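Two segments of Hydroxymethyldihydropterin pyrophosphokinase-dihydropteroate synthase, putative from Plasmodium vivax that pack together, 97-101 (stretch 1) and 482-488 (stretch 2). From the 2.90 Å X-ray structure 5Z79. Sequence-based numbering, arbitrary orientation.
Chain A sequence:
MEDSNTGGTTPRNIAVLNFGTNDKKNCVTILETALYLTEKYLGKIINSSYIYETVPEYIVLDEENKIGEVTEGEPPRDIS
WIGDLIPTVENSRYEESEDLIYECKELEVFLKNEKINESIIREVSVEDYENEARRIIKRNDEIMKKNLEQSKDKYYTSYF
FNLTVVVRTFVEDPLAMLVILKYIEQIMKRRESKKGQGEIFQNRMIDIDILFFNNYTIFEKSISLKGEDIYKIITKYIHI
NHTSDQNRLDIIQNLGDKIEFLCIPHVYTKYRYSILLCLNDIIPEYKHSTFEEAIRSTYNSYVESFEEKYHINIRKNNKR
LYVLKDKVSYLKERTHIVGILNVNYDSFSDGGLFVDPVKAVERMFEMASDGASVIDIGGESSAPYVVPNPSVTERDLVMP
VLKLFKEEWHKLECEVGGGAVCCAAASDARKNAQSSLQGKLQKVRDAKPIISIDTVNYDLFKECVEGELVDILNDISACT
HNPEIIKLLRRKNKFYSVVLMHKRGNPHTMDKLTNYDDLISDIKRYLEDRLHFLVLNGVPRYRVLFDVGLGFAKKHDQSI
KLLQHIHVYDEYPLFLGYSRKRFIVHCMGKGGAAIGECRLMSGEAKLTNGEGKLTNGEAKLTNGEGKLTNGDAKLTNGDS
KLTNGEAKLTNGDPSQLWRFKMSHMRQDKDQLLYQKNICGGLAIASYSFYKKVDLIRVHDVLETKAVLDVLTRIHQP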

ATOM      1  N   SER A  97      -2.139 -49.961   1.757  1.00 34.75           N
ATOM      2  CA  SER A  97      -3.139 -49.606   2.766  1.00 35.04           C
ATOM      3  C   SER A  97      -3.273 -48.121   2.715  1.00 33.90           C
ATOM      4  O   SER A  97      -2.276 -47.414   2.567  1.00 33.19           O
ATOM      5  N   GLU A  98      -4.495 -47.645   2.835  1.00 33.82           N
ATOM      6  CA  GLU A  98      -4.719 -46.221   2.807  1.00 32.85           C
ATOM      7  C   GLU A  98      -4.659 -45.577   4.218  1.00 33.00           C
ATOM      8  O   GLU A  98      -5.025 -44.428   4.395  1.00 32.40           O
ATOM      9  N   ASP A  99      -4.212 -46.334   5.214  1.00 33.92           N
ATOM     10  CA  ASP A  99      -3.924 -45.794   6.540  1.00 34.20           C
ATOM     11  C   ASP A  99      -2.984 -44.557   6.506  1.00 33.21           C
ATOM     12  O   ASP A  99      -2.082 -44.471   5.664  1.00 32.63           O
ATOM     13  N   LEU A 100      -3.207 -43.616   7.434  1.00 33.14           N
ATOM     14  CA  LEU A 100      -2.304 -42.478   7.654  1.00 32.49           C
ATOM     15  C   LEU A 100      -0.970 -42.992   8.146  1.00 33.06           C
ATOM     16  O   LEU A 100      -0.943 -43.912   8.963  1.00 34.16           O
ATOM     17  N   ILE A 101       0.109 -42.363   7.669  1.00 32.43           N
ATOM     18  CA  ILE A 101       1.490 -42.711   7.992  1.00 32.95           C
ATOM     19  C   ILE A 101       2.167 -41.500   8.581  1.00 32.72           C
ATOM     20  O   ILE A 101       1.725 -40.403   8.352  1.00 31.94           O
ATOM     21  N   ASN A 482      -9.623 -34.308  13.835  1.00 33.61           N
ATOM     22  CA  ASN A 482      -9.794 -35.655  13.324  1.00 33.91           C
ATOM     23  C   ASN A 482      -8.924 -35.890  12.083  1.00 32.91           C
ATOM     24  O   ASN A 482      -9.394 -35.746  10.956  1.00 32.28           O
ATOM     25  N   PRO A 483      -7.663 -36.305  12.284  1.00 32.90           N
ATOM     26  CA  PRO A 483      -6.727 -36.436  11.176  1.00 32.03           C
ATOM     27  C   PRO A 483      -7.207 -37.291  10.049  1.00 31.84           C
ATOM     28  O   PRO A 483      -6.671 -37.176   8.946  1.00 31.04           O
ATOM     29  N   GLU A 484      -8.212 -38.127  10.323  1.00 32.67           N
ATOM     30  CA  GLU A 484      -8.784 -39.033   9.330  1.00 32.73           C
ATOM     31  C   GLU A 484      -9.351 -38.323   8.140  1.00 31.91           C
ATOM     32  O   GLU A 484      -9.410 -38.900   7.066  1.00 31.69           O
ATOM     33  N   ILE A 485      -9.749 -37.074   8.338  1.00 31.55           N
ATOM     34  CA  ILE A 485     -10.411 -36.281   7.306  1.00 30.96           C
ATOM     35  C   ILE A 485      -9.510 -36.019   6.098  1.00 30.00           C
ATOM     36  O   ILE A 485      -9.980 -35.819   4.995  1.00 29.68           O
ATOM     37  N   ILE A 486      -8.210 -36.059   6.325  1.00 29.70           N
ATOM     38  CA  ILE A 486      -7.222 -36.015   5.257  1.00 28.99           C
ATOM     39  C   ILE A 486      -7.420 -37.056   4.137  1.00 29.04           C
ATOM     40  O   ILE A 486      -7.148 -36.773   2.995  1.00 28.50           O
ATOM     41  N   LYS A 487      -7.875 -38.266   4.454  1.00 29.79           N
ATOM     42  CA  LYS A 487      -8.024 -39.349   3.442  1.00 29.98           C
ATOM     43  C   LYS A 487      -9.146 -39.020   2.464  1.00 29.91           C
ATOM     44  O   LYS A 487      -9.247 -39.616   1.395  1.00 29.94           O
ATOM     45  N   LEU A 488      -9.999 -38.090   2.891  1.00 29.94           N
ATOM     46  CA  LEU A 488     -11.125 -37.588   2.120  1.00 30.01           C
ATOM     47  C   LEU A 488     -10.764 -36.455   1.160  1.00 29.20           C
ATOM     48  O   LEU A 488     -11.582 -36.077   0.316  1.00 29.29           O
TER

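Read as a design, this contact is one leucine set against the start of a 3-10 segment, with a long lysine laid beside it. The area buried is small, 246 Å² with both sides summed, and Leu100 supplies the largest share, 105 Å² of its own surface. Stretch 1 has no regular helix or strand, so its backbone offers no repeating pattern of inward and outward positions; what matters is that the CA-to-CB bond of Leu100 points toward stretch 2, while that of Asp99 points away and that of Glu98 lies sideways.

Leu100 adopts the common m,t rotamer, with chi1 at -65° and chi2 at -177°, and its two methyl groups make their closest approaches to different side chains, CD1 to Pro483 and Glu484, CD2 to Lys487 and Ile486. CD1 of Leu100 comes to 3.7 Å from CB of Pro483, an apolar contact, and to 3.6 Å from the Pro483 backbone O. The same CD1 of Leu100 lies 3.5 Å from OE2 of Glu484, so the methyl meets polar atoms as well as carbon. CD2 of Leu100 lies 4.3 Å from CB of Ile486, a looser apolar contact with a buried residue whose m,t side chain also starts toward stretch 1. Pro483 and Ile486, three positions apart, thus both direct CB toward the leucine, as suits roughly one 3-10 turn. Backbone hydrogen bonds hold that turn in shape, among them Ile486 N to Pro483 O at 3.2 Å and Lys487 N to Glu484 O at 3.1 Å.

Lys487 gives the second large share, 66 Å². Its CA-to-CB bond points toward stretch 1, and the chain extends from chi1 m (-49°) through three t angles. Much of its work here is done by carbon: CE of Lys487 sits 3.4 Å from the backbone O of Glu98, 3.8 Å from the Leu100 backbone N and 3.9 Å from CG of Leu100. The aliphatic part of the lysine therefore lies against the backbone of stretch 1 as well as the leucine side chain.

The charged end is held mainly from within its own stretch. NZ of Lys487 makes a salt bridge with OE1 of Glu484 at 3.0 Å, although the hydrogen bond in this pair is weak. Glu484, with chi1 and chi2 both m, starts sideways, but its carboxylate swings nearer to stretch 1; OE1 takes the lysine while OE2 approaches the leucine methyl. Asp99 adds an opposite charge at longer range, with its OD1 4.3 Å from NZ of Lys487, beyond a salt bridge. At the start of the turn, Asn482 OD1 accepts a hydrogen bond from Glu484 N at 3.3 Å, a local tie outside the contact itself.

No hydrogen bond or salt bridge crosses between the stretches. The rule to take from this example is economical: an m,t leucine spans the 3-10 turn with both methyls, and a lysine paired with a glutamate on its own stretch can still spend its methylenes on packing.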

ATOM      1  CB  SER A  97      -2.752 -50.063   4.186  1.00 36.03           C
ATOM      2  OG  SER A  97      -2.004 -49.097   4.886  1.00 35.53           O
ATOM      3  CB  GLU A  98      -6.060 -45.963   2.131  1.00 32.74           C
ATOM      4  CG  GLU A  98      -6.239 -46.567   0.726  1.00 32.73           C
ATOM      5  CD  GLU A  98      -6.943 -45.565  -0.210  1.00 32.01           C
ATOM      6  OE1 GLU A  98      -8.214 -45.392  -0.119  1.00 32.37           O
ATOM      7  OE2 GLU A  98      -6.201 -44.895  -1.003  1.00 31.18           O
ATOM      8  CB  ASP A  99      -3.243 -46.881   7.390  1.00 35.39           C
ATOM      9  CG  ASP A  99      -4.134 -48.166   7.604  1.00 36.66           C
ATOM     10  OD1 ASP A  99      -5.359 -48.125   7.306  1.00 36.69           O
ATOM     11  OD2 ASP A  99      -3.616 -49.219   8.094  1.00 37.76           O
ATOM     12  CB  LEU A 100      -2.833 -41.517   8.732  1.00 32.60           C
ATOM     13  CG  LEU A 100      -4.136 -40.736   8.504  1.00 32.15           C
ATOM     14  CD1 LEU A 100      -4.390 -39.808   9.679  1.00 32.38           C
ATOM     15  CD2 LEU A 100      -4.127 -39.953   7.194  1.00 31.01           C
ATOM     16  CB  ILE A 101       2.264 -43.218   6.751  1.00 32.61           C
ATOM     17  CG1 ILE A 101       2.373 -42.173   5.647  1.00 31.45           C
ATOM     18  CG2 ILE A 101       1.549 -44.409   6.158  1.00 32.91           C
ATOM     19  CD1 ILE A 101       3.300 -42.570   4.511  1.00 31.26           C
ATOM     20  CB  ASN A 482     -11.264 -35.956  12.988  1.00 34.35           C
ATOM     21  CG  ASN A 482     -11.523 -37.456  12.769  1.00 35.07           C
ATOM     22  OD1 ASN A 482     -10.599 -38.272  12.579  1.00 35.01           O
ATOM     23  ND2 ASN A 482     -12.788 -37.830  12.829  1.00 35.88           N
ATOM     24  CB  PRO A 483      -5.508 -37.061  11.824  1.00 32.53           C
ATOM     25  CG  PRO A 483      -5.533 -36.519  13.206  1.00 33.24           C
ATOM     26  CD  PRO A 483      -6.990 -36.495  13.578  1.00 33.75           C
ATOM     27  CB  GLU A 484      -9.871 -39.898   9.952  1.00 33.95           C
ATOM     28  CG  GLU A 484      -9.331 -40.889  10.977  1.00 35.00           C
ATOM     29  CD  GLU A 484      -8.166 -41.754  10.442  1.00 34.81           C
ATOM     30  OE1 GLU A 484      -8.396 -42.513   9.439  1.00 34.74           O
ATOM     31  OE2 GLU A 484      -7.033 -41.690  11.033  1.00 34.86           O
ATOM     32  CB  ILE A 485     -10.910 -34.962   7.919  1.00 30.89           C
ATOM     33  CG1 ILE A 485     -12.001 -34.325   7.074  1.00 30.75           C
ATOM     34  CG2 ILE A 485      -9.770 -33.983   8.125  1.00 30.21           C
ATOM     35  CD1 ILE A 485     -12.894 -33.409   7.892  1.00 31.18           C
ATOM     36  CB  ILE A 486      -5.819 -36.233   5.832  1.00 28.99           C
ATOM     37  CG1 ILE A 486      -5.445 -35.127   6.805  1.00 28.94           C
ATOM     38  CG2 ILE A 486      -4.777 -36.327   4.736  1.00 28.43           C
ATOM     39  CD1 ILE A 486      -4.158 -35.453   7.558  1.00 29.23           C
ATOM     40  CB  LYS A 487      -8.356 -40.680   4.109  1.00 30.99           C
ATOM     41  CG  LYS A 487      -7.462 -41.054   5.273  1.00 31.38           C
ATOM     42  CD  LYS A 487      -8.035 -42.221   6.052  1.00 32.58           C
ATOM     43  CE  LYS A 487      -6.930 -42.949   6.805  1.00 33.08           C
ATOM     44  NZ  LYS A 487      -7.343 -44.308   7.285  1.00 34.35           N
ATOM     45  CB  LEU A 488     -12.197 -37.064   3.064  1.00 30.54           C
ATOM     46  CG  LEU A 488     -12.886 -38.105   3.949  1.00 31.61           C
ATOM     47  CD1 LEU A 488     -13.962 -37.362   4.747  1.00 32.11           C
ATOM     48  CD2 LEU A 488     -13.502 -39.237   3.134  1.00 32.24           C
TER